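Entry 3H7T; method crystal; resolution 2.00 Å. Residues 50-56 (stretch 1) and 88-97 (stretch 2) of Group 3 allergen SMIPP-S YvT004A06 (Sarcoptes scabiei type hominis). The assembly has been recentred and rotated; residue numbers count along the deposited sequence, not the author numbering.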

# COMPACT_ATOMS: atom_id res chain seq x y z
N ASP A 50 6.97 18.01 -3.10
CA ASP A 50 7.87 16.99 -3.64
C ASP A 50 7.14 15.68 -3.96
O ASP A 50 7.78 14.69 -4.34
CB ASP A 50 9.02 16.74 -2.67
CG ASP A 50 10.07 17.84 -2.69
OD1 ASP A 50 9.96 18.78 -3.51
OD2 ASP A 50 11.02 17.77 -1.89
N ILE A 51 5.82 15.68 -3.82
CA ILE A 51 5.03 14.46 -4.02
C ILE A 51 3.99 14.62 -5.13
O ILE A 51 3.26 15.62 -5.18
CB ILE A 51 4.36 14.01 -2.69
CG1 ILE A 51 5.42 13.67 -1.64
CG2 ILE A 51 3.43 12.80 -2.93
CD1 ILE A 51 4.88 13.58 -0.21
N SER A 52 3.94 13.63 -6.02
CA SER A 52 2.98 13.59 -7.11
C SER A 52 2.14 12.32 -7.03
O SER A 52 2.63 11.26 -6.65
CB SER A 52 3.71 13.65 -8.46
OG SER A 52 2.78 13.79 -9.53
N ILE A 53 0.87 12.44 -7.39
CA ILE A 53 -0.04 11.30 -7.47
C ILE A 53 -0.36 11.04 -8.94
O ILE A 53 -0.91 11.91 -9.62
CB ILE A 53 -1.35 11.53 -6.66
CG1 ILE A 53 -1.04 11.62 -5.16
CG2 ILE A 53 -2.36 10.43 -6.90
CD1 ILE A 53 -0.79 13.05 -4.67
N HIS A 54 -0.02 9.84 -9.41
CA HIS A 54 -0.22 9.46 -10.81
C HIS A 54 -1.36 8.46 -10.89
O HIS A 54 -1.29 7.37 -10.31
CB HIS A 54 1.09 8.87 -11.40
CG HIS A 54 0.96 8.39 -12.81
ND1 HIS A 54 0.83 9.25 -13.88
CD2 HIS A 54 0.99 7.14 -13.33
CE1 HIS A 54 0.75 8.54 -15.00
NE2 HIS A 54 0.85 7.26 -14.69
N TYR A 55 -2.43 8.84 -11.59
CA TYR A 55 -3.66 8.05 -11.65
C TYR A 55 -4.20 7.83 -13.07
O TYR A 55 -3.85 8.56 -14.00
CB TYR A 55 -4.74 8.65 -10.75
CG TYR A 55 -5.36 9.98 -11.18
CD1 TYR A 55 -6.47 10.01 -12.02
CD2 TYR A 55 -4.87 11.19 -10.70
CE1 TYR A 55 -7.06 11.21 -12.40
CE2 TYR A 55 -5.45 12.40 -11.07
CZ TYR A 55 -6.55 12.40 -11.92
OH TYR A 55 -7.14 13.59 -12.29
N GLY A 56 -5.05 6.81 -13.22
CA GLY A 56 -5.72 6.50 -14.47
C GLY A 56 -4.87 5.86 -15.55
O GLY A 56 -5.23 5.89 -16.73
N VAL A 88 -1.85 9.52 4.71
CA VAL A 88 -2.91 10.00 3.85
C VAL A 88 -2.46 11.27 3.18
O VAL A 88 -1.96 12.20 3.82
CB VAL A 88 -4.24 10.18 4.61
CG1 VAL A 88 -5.29 10.78 3.68
CG2 VAL A 88 -4.72 8.84 5.17
N ILE A 89 -2.62 11.29 1.87
CA ILE A 89 -2.22 12.42 1.05
C ILE A 89 -3.47 13.13 0.56
O ILE A 89 -4.37 12.50 -0.00
CB ILE A 89 -1.34 11.97 -0.14
CG1 ILE A 89 -0.08 11.25 0.36
CG2 ILE A 89 -0.96 13.17 -1.01
CD1 ILE A 89 0.70 10.47 -0.72
N GLU A 90 -3.53 14.43 0.80
CA GLU A 90 -4.57 15.26 0.20
C GLU A 90 -4.01 15.91 -1.06
O GLU A 90 -2.91 16.45 -1.04
CB GLU A 90 -5.08 16.32 1.19
CG GLU A 90 -6.17 17.22 0.62
CD GLU A 90 -6.72 18.22 1.62
OE1 GLU A 90 -6.30 18.21 2.80
OE2 GLU A 90 -7.59 19.02 1.22
N THR A 91 -4.77 15.83 -2.15
CA THR A 91 -4.32 16.39 -3.43
C THR A 91 -4.59 17.89 -3.53
O THR A 91 -5.48 18.43 -2.84
CB THR A 91 -4.96 15.65 -4.64
OG1 THR A 91 -6.39 15.72 -4.57
CG2 THR A 91 -4.53 14.20 -4.66
N GLU A 92 -3.79 18.57 -4.36
CA GLU A 92 -3.95 20.00 -4.64
C GLU A 92 -5.25 20.27 -5.39
O GLU A 92 -5.97 21.23 -5.07
CB GLU A 92 -2.77 20.53 -5.47
CG GLU A 92 -1.53 20.87 -4.65
CD GLU A 92 -1.58 22.26 -4.03
OE1 GLU A 92 -2.66 22.89 -4.00
OE2 GLU A 92 -0.52 22.73 -3.54
N MET A 93 -5.53 19.44 -6.38
CA MET A 93 -6.75 19.52 -7.18
C MET A 93 -7.48 18.18 -7.07
O MET A 93 -6.85 17.16 -6.79
CB MET A 93 -6.41 19.84 -8.64
CG MET A 93 -5.60 21.11 -8.84
N PRO A 94 -8.81 18.17 -7.29
CA PRO A 94 -9.56 16.92 -7.19
C PRO A 94 -9.17 15.90 -8.26
O PRO A 94 -8.86 16.26 -9.39
CB PRO A 94 -11.01 17.36 -7.39
CG PRO A 94 -11.02 18.80 -7.04
CD PRO A 94 -9.71 19.32 -7.50
N ILE A 95 -9.18 14.63 -7.88
CA ILE A 95 -8.92 13.53 -8.80
C ILE A 95 -10.17 13.31 -9.66
O ILE A 95 -11.28 13.21 -9.13
CB ILE A 95 -8.55 12.23 -8.04
CG1 ILE A 95 -7.29 12.45 -7.19
CG2 ILE A 95 -8.34 11.07 -9.00
CD1 ILE A 95 -6.99 11.33 -6.19
N LYS A 96 -9.98 13.25 -10.97
CA LYS A 96 -11.09 13.08 -11.90
C LYS A 96 -11.54 11.62 -12.00
O LYS A 96 -11.04 10.85 -12.83
CB LYS A 96 -10.73 13.63 -13.29
CG LYS A 96 -10.65 15.14 -13.36
CD LYS A 96 -10.39 15.63 -14.79
CE LYS A 96 -11.67 15.62 -15.63
NZ LYS A 96 -11.37 15.87 -17.08
N LEU A 97 -12.47 11.24 -11.13
CA LEU A 97 -13.06 9.91 -11.12
C LEU A 97 -13.88 9.68 -12.39
O LEU A 97 -14.50 10.61 -12.91
CB LEU A 97 -13.96 9.73 -9.89
CG LEU A 97 -13.40 10.01 -8.49
CD1 LEU A 97 -14.51 9.89 -7.45
CD2 LEU A 97 -12.24 9.09 -8.14
O HOH W 1 -6.62 15.70 -10.79

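The two strands, 51-55 and 88-91, cross almost at right angles (82° between their N-to-C directions) with axes 8.9 Å apart at closest approach. That separation is too wide for backbone pairing, so the contact is made chiefly by side chains, burying 333 Å² over both sides. Alternation along the first strand sends the CA-to-CB bonds of Ile 51, Ile 53 and Tyr 55 toward the second stretch, while that of Ser 52 points away.

The aliphatic end is built around Ile 89. With chi1 m and chi2 t, its extended CD1 lies 4.2 Å from CG2 of Ile 51, itself also m, t. Ile 53 keeps chi1 at m, but its chi2 of 92° falls between wells. In this conformation Ile 53 CD1 lies 3.7 Å from Ile 89 CG2 and 3.9 Å from Thr 91 CG2, so one methyl touches two residues of the crossing strand. Thr 91, chi1 p, presents its CG2 methyl to Ile 53 while its OG1 donates a hydrogen bond to Met 93 O (2.7 Å), satisfying the hydroxyl within its own stretch.

At the other end Tyr 55, chi1 p (70°) and chi2 88°, reaches the loop following the second strand. Ile 95 CG2 sits 3.5 Å from the centroid of the Tyr 55 ring and only 6° off its normal, a CH-pi contact over one face. The phenol supplies the polar component: Lys 96 N donates to Tyr 55 OH at 3.2 Å, long but nearly linear at 174°. A water bonds to the same Tyr 55 OH at 2.6 Å and donates to Pro 94 O at 2.7 Å, bridging a hydroxyl and carbonyl that lie 4.3 Å apart. The tyrosine thus joins apolar packing to backbone recognition, whereas the Lys 96 side chain, with chi3 p, leads its end away from the contact.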